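Local coordinates for protein cytosine-specific methyltransferase (PDB 3G7U) that probably methylates cytosine in DNA at carbon 5, with S-adenosyl-L-methionine as methyl donor, and belongs to the C5-methyltransferase family, at residues 104-108 and 137-141; 12-17 and 330-336. One frame throughout, in Å; residues are numbered along the deposited sequence.

Along the chain the order is 12-17, 104-108, 137-141, 330-336, so contact 1 falls wholly within the span that contact 2 brings together. Their centres are about 29 Å apart and their nearest atoms about 11 Å apart, without touching. Three of the four segments belong to the Rossmann-like methyltransferase core: 12-17 follows strand 4-8, an interior strand of the seven-stranded sheet, whereas contact 1 pairs helices 94-110 and 129-140 over its strands 114-119 and 143-152. Contact 1 is therefore local layering on the sheet. Contact 2, its centre about 7 Å from the centre of the chain, spans 313 residues, joining a C-terminal loop to the start of helix 14-22 and the probable cofactor-binding turn before it.

Contact 1. Residues 104-108 and 137-141; sequences YRLVS and NLVSG
Val107 holds CG1 anti to its backbone N (chi1 168°) and Val139 holds CG1 anti to its carbonyl carbon (chi1 -65°), and these two choices bring the methyl groups together. The CG1 atoms of Val107 and Val139 are 3.7 Å apart, with the side chains crossing at about a right angle. The same Val139 CG1 also lies 4.0 Å from Tyr104 O, while its other methyl, CG2, reaches obliquely to CD1 of the Tyr104 ring at 4.3 Å. Leu138 packs its CD1 on the backbone of helix 94-110, 3.8 Å from Arg105 N. A water bridges the helices, donating to Leu138 O at 2.6 Å and lying 3.0 Å from Ser108 OG, close to where Ser108 and Val139 bring their CA atoms to 5.7 Å. Arg105 turns its guanidinium elsewhere, to Leu57 O and Glu109. Beneath the pair, Phe115 of strand 114-119 touches both valines, and Tyr143 and Ile145 of strand 143-152 touch Val107 and Val139 respectively. Helix 129-140 makes a beta-alpha-beta crossover from strand 114-119 to strand 143-152, which run the same way but are separated by the reversed strand 163-171; the resulting strand order, 3-2-1-4-5-7-6, marks the class I methyltransferase fold.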
ATOM      1  N   TYR A 104       6.574  17.579  -5.570  1.00 23.58           N
ATOM      2  CA  TYR A 104       7.771  18.218  -5.057  1.00 24.99           C
ATOM      3  C   TYR A 104       7.576  19.736  -4.901  1.00 21.62           C
ATOM      4  O   TYR A 104       8.164  20.315  -4.012  1.00 26.24           O
ATOM      5  CB  TYR A 104       9.004  17.876  -5.897  1.00 24.38           C
ATOM      6  CG  TYR A 104       9.410  16.448  -5.617  1.00 25.30           C
ATOM      7  CD1 TYR A 104      10.129  16.142  -4.486  1.00 24.97           C
ATOM      8  CD2 TYR A 104       9.016  15.404  -6.464  1.00 29.10           C
ATOM      9  CE1 TYR A 104      10.470  14.821  -4.163  1.00 25.28           C
ATOM     10  CE2 TYR A 104       9.374  14.071  -6.169  1.00 24.35           C
ATOM     11  CZ  TYR A 104      10.093  13.798  -5.031  1.00 28.04           C
ATOM     12  OH  TYR A 104      10.453  12.510  -4.717  1.00 30.43           O
ATOM     13  N   ARG A 105       6.725  20.319  -5.728  1.00 22.89           N
ATOM     14  CA  ARG A 105       6.351  21.735  -5.518  1.00 24.34           C
ATOM     15  C   ARG A 105       5.687  21.903  -4.166  1.00 25.90           C
ATOM     16  O   ARG A 105       6.009  22.823  -3.409  1.00 27.09           O
ATOM     17  CB  ARG A 105       5.473  22.257  -6.655  1.00 27.40           C
ATOM     18  CG  ARG A 105       4.928  23.653  -6.419  1.00 25.18           C
ATOM     19  CD  ARG A 105       4.009  24.121  -7.558  1.00 26.70           C
ATOM     20  NE  ARG A 105       2.847  23.242  -7.793  1.00 28.93           N
ATOM     21  CZ  ARG A 105       1.748  23.192  -7.032  1.00 30.92           C
ATOM     22  NH1 ARG A 105       1.633  23.976  -5.956  1.00 28.21           N
ATOM     23  NH2 ARG A 105       0.748  22.357  -7.341  1.00 28.27           N
ATOM     24  N   LEU A 106       4.758  21.006  -3.843  1.00 25.55           N
ATOM     25  CA  LEU A 106       4.055  21.049  -2.564  1.00 24.75           C
ATOM     26  C   LEU A 106       4.971  20.843  -1.389  1.00 24.73           C
ATOM     27  O   LEU A 106       4.818  21.487  -0.366  1.00 25.29           O
ATOM     28  CB  LEU A 106       2.893  20.052  -2.544  1.00 24.93           C
ATOM     29  CG  LEU A 106       1.715  20.464  -3.419  1.00 24.25           C
ATOM     30  CD1 LEU A 106       0.658  19.373  -3.444  1.00 25.36           C
ATOM     31  CD2 LEU A 106       1.094  21.745  -2.829  1.00 24.27           C
ATOM     32  N   VAL A 107       5.930  19.932  -1.504  1.00 23.92           N
ATOM     33  CA  VAL A 107       6.912  19.772  -0.442  1.00 22.68           C
ATOM     34  C   VAL A 107       7.698  21.109  -0.202  1.00 23.67           C
ATOM     35  O   VAL A 107       7.951  21.526   0.937  1.00 28.11           O
ATOM     36  CB  VAL A 107       7.894  18.614  -0.752  1.00 26.72           C
ATOM     37  CG1 VAL A 107       9.068  18.658   0.205  1.00 28.04           C
ATOM     38  CG2 VAL A 107       7.163  17.241  -0.661  1.00 20.69           C
ATOM     39  N   SER A 108       8.073  21.733  -1.297  1.00 27.92           N
ATOM     40  CA  SER A 108       8.876  22.941  -1.268  1.00 32.29           C
ATOM     41  C   SER A 108       8.066  24.077  -0.612  1.00 31.72           C
ATOM     42  O   SER A 108       8.571  24.787   0.260  1.00 31.70           O
ATOM     43  CB  SER A 108       9.219  23.332  -2.697  1.00 32.03           C
ATOM     44  OG  SER A 108      10.088  24.450  -2.673  1.00 45.30           O
ATOM     45  N   ASN A 137      16.069  19.740  -7.356  1.00 45.99           N
ATOM     46  CA  ASN A 137      16.375  21.165  -7.224  1.00 49.52           C
ATOM     47  C   ASN A 137      15.408  21.949  -6.357  1.00 46.62           C
ATOM     48  O   ASN A 137      15.821  22.888  -5.685  1.00 50.98           O
ATOM     49  CB  ASN A 137      16.406  21.846  -8.597  1.00 52.00           C
ATOM     50  CG  ASN A 137      17.648  21.518  -9.393  1.00 56.76           C
ATOM     51  OD1 ASN A 137      18.635  21.005  -8.858  1.00 58.69           O
ATOM     52  ND2 ASN A 137      17.602  21.807 -10.692  1.00 60.30           N
ATOM     53  N   LEU A 138      14.129  21.583  -6.399  1.00 42.45           N
ATOM     54  CA  LEU A 138      13.083  22.290  -5.661  1.00 37.90           C
ATOM     55  C   LEU A 138      13.253  22.075  -4.193  1.00 38.58           C
ATOM     56  O   LEU A 138      12.820  22.906  -3.365  1.00 38.28           O
ATOM     57  CB  LEU A 138      11.689  21.806  -6.059  1.00 37.52           C
ATOM     58  CG  LEU A 138      11.051  22.398  -7.301  1.00 42.10           C
ATOM     59  CD1 LEU A 138       9.696  21.768  -7.538  1.00 42.76           C
ATOM     60  CD2 LEU A 138      10.920  23.904  -7.151  1.00 42.85           C
ATOM     61  N   VAL A 139      13.883  20.959  -3.846  1.00 29.36           N
ATOM     62  CA  VAL A 139      13.982  20.577  -2.445  1.00 30.52           C
ATOM     63  C   VAL A 139      15.403  20.530  -1.883  1.00 28.04           C
ATOM     64  O   VAL A 139      15.568  20.530  -0.683  1.00 27.87           O
ATOM     65  CB  VAL A 139      13.180  19.262  -2.108  1.00 31.83           C
ATOM     66  CG1 VAL A 139      11.691  19.488  -2.293  1.00 33.06           C
ATOM     67  CG2 VAL A 139      13.618  18.101  -2.964  1.00 32.65           C
ATOM     68  N   SER A 140      16.421  20.499  -2.738  1.00 31.88           N
ATOM     69  CA  SER A 140      17.810  20.249  -2.266  1.00 37.76           C
ATOM     70  C   SER A 140      18.393  21.390  -1.459  1.00 39.14           C
ATOM     71  O   SER A 140      19.321  21.173  -0.684  1.00 42.32           O
ATOM     72  CB  SER A 140      18.771  19.936  -3.420  1.00 37.75           C
ATOM     73  OG  SER A 140      18.664  20.922  -4.434  1.00 48.20           O
ATOM     74  N   GLY A 141      17.842  22.593  -1.661  1.00 38.48           N
ATOM     75  CA  GLY A 141      18.161  23.751  -0.840  1.00 38.59           C
ATOM     76  C   GLY A 141      17.818  23.564   0.619  1.00 37.98           C
ATOM     77  O   GLY A 141      18.604  23.947   1.484  1.00 40.30           O
TER
HETATM   78  O   HOH W   1      12.365  23.561  -0.883  1.00 43.15           O

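Contact 2. Residues 12-17 and 330-336; sequences VGGLSL and FPDWFRF
Leu17 and Pro331 meet tip to tip, Leu17 CD2 standing 3.5 Å from Pro331 CD, tighter than usual for carbons. With CG anti to the backbone N (chi1 176°), the leucine extends toward the loop and its methyls divide the partners: CD2 takes the proline, and CD1 comes within 3.8 Å of Trp333 CH2. At the other end, Val12 CG2 is 4.2 Å from each of Phe330 CZ, Phe334 CE2 and Phe336 CE1. Between them Gly14 CA approaches Phe330 CZ to 3.8 Å. Val12 O, buried without a polar partner, faces the Phe334 ring edge near its plane, 3.4 Å from CZ. The glycine-rich turn before helix 14-22 matches the first conserved C5-methyltransferase motif, which binds cofactor in relatives; Gly13 is the N-cap. Helix 321-328 and the start of the loop after it resemble motif IX. There three offset ring contacts close a cycle: Phe330's face takes Phe336 CZ, Phe336's takes Phe334 CD2, Phe334's takes Phe330 CD1. The type I turn Pro331-Phe334 sets Pro331 CG over the Trp333 ring. Farther out, Trp333 NE1 donates a hydrogen bond to Gly232 O; Asp332 salt-bridges Arg326 and accepts from Trp231 NE1.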
ATOM      1  N   VAL A  12      -6.013   3.751  -1.719  1.00 18.75           N
ATOM      2  CA  VAL A  12      -6.867   3.292  -0.595  1.00 18.62           C
ATOM      3  C   VAL A  12      -6.211   3.360   0.760  1.00 20.67           C
ATOM      4  O   VAL A  12      -6.897   3.266   1.776  1.00 18.79           O
ATOM      5  CB  VAL A  12      -7.336   1.805  -0.767  1.00 22.48           C
ATOM      6  CG1 VAL A  12      -8.182   1.699  -1.994  1.00 22.71           C
ATOM      7  CG2 VAL A  12      -6.135   0.845  -0.836  1.00 20.68           C
ATOM      8  N   GLY A  13      -4.895   3.566   0.776  1.00 21.47           N
ATOM      9  CA  GLY A  13      -4.196   3.852   2.020  1.00 19.83           C
ATOM     10  C   GLY A  13      -3.189   2.817   2.499  1.00 19.00           C
ATOM     11  O   GLY A  13      -3.003   2.656   3.706  1.00 21.61           O
ATOM     12  N   GLY A  14      -2.552   2.104   1.577  1.00 18.81           N
ATOM     13  CA  GLY A  14      -1.411   1.246   1.957  1.00 18.85           C
ATOM     14  C   GLY A  14      -0.312   2.046   2.696  1.00 18.08           C
ATOM     15  O   GLY A  14       0.127   1.650   3.770  1.00 20.90           O
ATOM     16  N   LEU A  15       0.128   3.162   2.112  1.00 19.96           N
ATOM     17  CA  LEU A  15       1.194   3.965   2.719  1.00 16.63           C
ATOM     18  C   LEU A  15       0.648   4.666   3.956  1.00 21.15           C
ATOM     19  O   LEU A  15       1.356   4.806   4.939  1.00 24.69           O
ATOM     20  CB  LEU A  15       1.695   4.994   1.694  1.00 17.89           C
ATOM     21  CG  LEU A  15       2.943   5.761   2.063  1.00 15.67           C
ATOM     22  CD1 LEU A  15       4.170   4.776   1.997  1.00 21.08           C
ATOM     23  CD2 LEU A  15       3.128   6.882   1.035  1.00 18.66           C
ATOM     24  N   SER A  16      -0.624   5.070   3.910  1.00 19.15           N
ATOM     25  CA  SER A  16      -1.305   5.674   5.074  1.00 19.68           C
ATOM     26  C   SER A  16      -1.317   4.737   6.271  1.00 23.86           C
ATOM     27  O   SER A  16      -1.070   5.147   7.429  1.00 23.78           O
ATOM     28  CB  SER A  16      -2.759   6.016   4.763  1.00 21.06           C
ATOM     29  OG  SER A  16      -2.842   7.199   3.997  1.00 20.89           O
ATOM     30  N   LEU A  17      -1.610   3.469   6.016  1.00 17.98           N
ATOM     31  CA  LEU A  17      -1.680   2.485   7.133  1.00 17.50           C
ATOM     32  C   LEU A  17      -0.275   2.285   7.702  1.00 20.74           C
ATOM     33  O   LEU A  17      -0.092   2.173   8.913  1.00 22.66           O
ATOM     34  CB  LEU A  17      -2.246   1.149   6.644  1.00 19.54           C
ATOM     35  CG  LEU A  17      -2.272   0.038   7.708  1.00 16.67           C
ATOM     36  CD1 LEU A  17      -2.994   0.538   8.999  1.00 22.98           C
ATOM     37  CD2 LEU A  17      -2.929  -1.226   7.129  1.00 21.98           C
ATOM     38  N   PHE A 330      -1.874  -6.431   3.639  1.00 18.85           N
ATOM     39  CA  PHE A 330      -2.959  -5.721   4.298  1.00 19.88           C
ATOM     40  C   PHE A 330      -3.555  -6.579   5.412  1.00 20.95           C
ATOM     41  O   PHE A 330      -3.631  -7.802   5.305  1.00 22.83           O
ATOM     42  CB  PHE A 330      -4.079  -5.363   3.281  1.00 17.08           C
ATOM     43  CG  PHE A 330      -3.817  -4.113   2.479  1.00 20.46           C
ATOM     44  CD1 PHE A 330      -4.233  -2.860   2.952  1.00 20.75           C
ATOM     45  CD2 PHE A 330      -3.233  -4.218   1.231  1.00 18.91           C
ATOM     46  CE1 PHE A 330      -4.005  -1.718   2.185  1.00 21.09           C
ATOM     47  CE2 PHE A 330      -2.992  -3.096   0.462  1.00 23.62           C
ATOM     48  CZ  PHE A 330      -3.399  -1.856   0.943  1.00 18.48           C
ATOM     49  N   PRO A 331      -3.996  -5.951   6.507  1.00 19.60           N
ATOM     50  CA  PRO A 331      -4.627  -6.754   7.548  1.00 23.69           C
ATOM     51  C   PRO A 331      -6.037  -7.193   7.166  1.00 26.19           C
ATOM     52  O   PRO A 331      -6.693  -6.552   6.333  1.00 21.67           O
ATOM     53  CB  PRO A 331      -4.727  -5.787   8.718  1.00 21.40           C
ATOM     54  CG  PRO A 331      -4.679  -4.416   8.129  1.00 22.59           C
ATOM     55  CD  PRO A 331      -3.966  -4.508   6.833  1.00 23.28           C
ATOM     56  N   ASP A 332      -6.521  -8.266   7.780  1.00 23.72           N
ATOM     57  CA  ASP A 332      -7.877  -8.749   7.502  1.00 23.88           C
ATOM     58  C   ASP A 332      -8.992  -7.788   7.816  1.00 23.73           C
ATOM     59  O   ASP A 332     -10.066  -7.924   7.247  1.00 24.37           O
ATOM     60  CB  ASP A 332      -8.164 -10.053   8.262  1.00 23.83           C
ATOM     61  CG  ASP A 332      -7.614 -11.256   7.575  1.00 26.93           C
ATOM     62  OD1 ASP A 332      -7.111 -11.151   6.439  1.00 22.61           O
ATOM     63  OD2 ASP A 332      -7.716 -12.363   8.166  1.00 27.21           O
ATOM     64  N   TRP A 333      -8.745  -6.821   8.707  1.00 21.89           N
ATOM     65  CA  TRP A 333      -9.763  -5.821   9.073  1.00 22.29           C
ATOM     66  C   TRP A 333      -9.857  -4.624   8.106  1.00 24.43           C
ATOM     67  O   TRP A 333     -10.758  -3.815   8.220  1.00 23.59           O
ATOM     68  CB  TRP A 333      -9.565  -5.343  10.536  1.00 20.24           C
ATOM     69  CG  TRP A 333      -8.171  -4.858  10.879  1.00 25.95           C
ATOM     70  CD1 TRP A 333      -7.192  -5.572  11.489  1.00 22.54           C
ATOM     71  CD2 TRP A 333      -7.608  -3.532  10.639  1.00 24.55           C
ATOM     72  NE1 TRP A 333      -6.068  -4.790  11.680  1.00 24.27           N
ATOM     73  CE2 TRP A 333      -6.294  -3.537  11.171  1.00 24.76           C
ATOM     74  CE3 TRP A 333      -8.104  -2.350  10.057  1.00 26.55           C
ATOM     75  CZ2 TRP A 333      -5.444  -2.418  11.109  1.00 25.62           C
ATOM     76  CZ3 TRP A 333      -7.274  -1.235   9.995  1.00 26.64           C
ATOM     77  CH2 TRP A 333      -5.953  -1.272  10.515  1.00 26.76           C
ATOM     78  N   PHE A 334      -8.940  -4.563   7.139  1.00 20.31           N
ATOM     79  CA  PHE A 334      -8.960  -3.500   6.131  1.00 19.64           C
ATOM     80  C   PHE A 334     -10.064  -3.841   5.129  1.00 22.13           C
ATOM     81  O   PHE A 334     -10.156  -4.963   4.644  1.00 23.35           O
ATOM     82  CB  PHE A 334      -7.582  -3.388   5.463  1.00 18.22           C
ATOM     83  CG  PHE A 334      -7.360  -2.082   4.763  1.00 21.13           C
ATOM     84  CD1 PHE A 334      -6.720  -1.022   5.436  1.00 20.23           C
ATOM     85  CD2 PHE A 334      -7.823  -1.891   3.471  1.00 18.65           C
ATOM     86  CE1 PHE A 334      -6.537   0.221   4.809  1.00 21.29           C
ATOM     87  CE2 PHE A 334      -7.624  -0.639   2.819  1.00 22.12           C
ATOM     88  CZ  PHE A 334      -6.984   0.394   3.510  1.00 19.18           C
ATOM     89  N   ARG A 335     -10.910  -2.865   4.806  1.00 21.01           N
ATOM     90  CA  ARG A 335     -12.086  -3.136   3.996  1.00 21.05           C
ATOM     91  C   ARG A 335     -11.917  -2.536   2.618  1.00 23.08           C
ATOM     92  O   ARG A 335     -11.599  -1.355   2.499  1.00 24.54           O
ATOM     93  CB  ARG A 335     -13.307  -2.519   4.655  1.00 21.25           C
ATOM     94  CG  ARG A 335     -14.626  -2.963   4.017  1.00 22.08           C
ATOM     95  CD  ARG A 335     -15.803  -2.422   4.843  1.00 23.60           C
ATOM     96  NE  ARG A 335     -17.074  -2.820   4.249  1.00 27.50           N
ATOM     97  CZ  ARG A 335     -18.227  -2.891   4.913  1.00 29.87           C
ATOM     98  NH1 ARG A 335     -18.252  -2.623   6.219  1.00 25.75           N
ATOM     99  NH2 ARG A 335     -19.348  -3.275   4.281  1.00 26.94           N
ATOM    100  N   PHE A 336     -12.121  -3.335   1.578  1.00 17.90           N
ATOM    101  CA  PHE A 336     -11.946  -2.833   0.197  1.00 21.49           C
ATOM    102  C   PHE A 336     -13.292  -2.655  -0.469  1.00 22.46           C
ATOM    103  O   PHE A 336     -14.323  -3.015   0.100  1.00 22.63           O
ATOM    104  CB  PHE A 336     -11.102  -3.815  -0.633  1.00 22.16           C
ATOM    105  CG  PHE A 336      -9.708  -3.928  -0.136  1.00 22.92           C
ATOM    106  CD1 PHE A 336      -8.753  -3.024  -0.556  1.00 23.40           C
ATOM    107  CD2 PHE A 336      -9.368  -4.874   0.840  1.00 21.96           C
ATOM    108  CE1 PHE A 336      -7.455  -3.068  -0.038  1.00 24.55           C
ATOM    109  CE2 PHE A 336      -8.060  -4.933   1.372  1.00 22.27           C
ATOM    110  CZ  PHE A 336      -7.103  -4.039   0.917  1.00 24.50           C
TER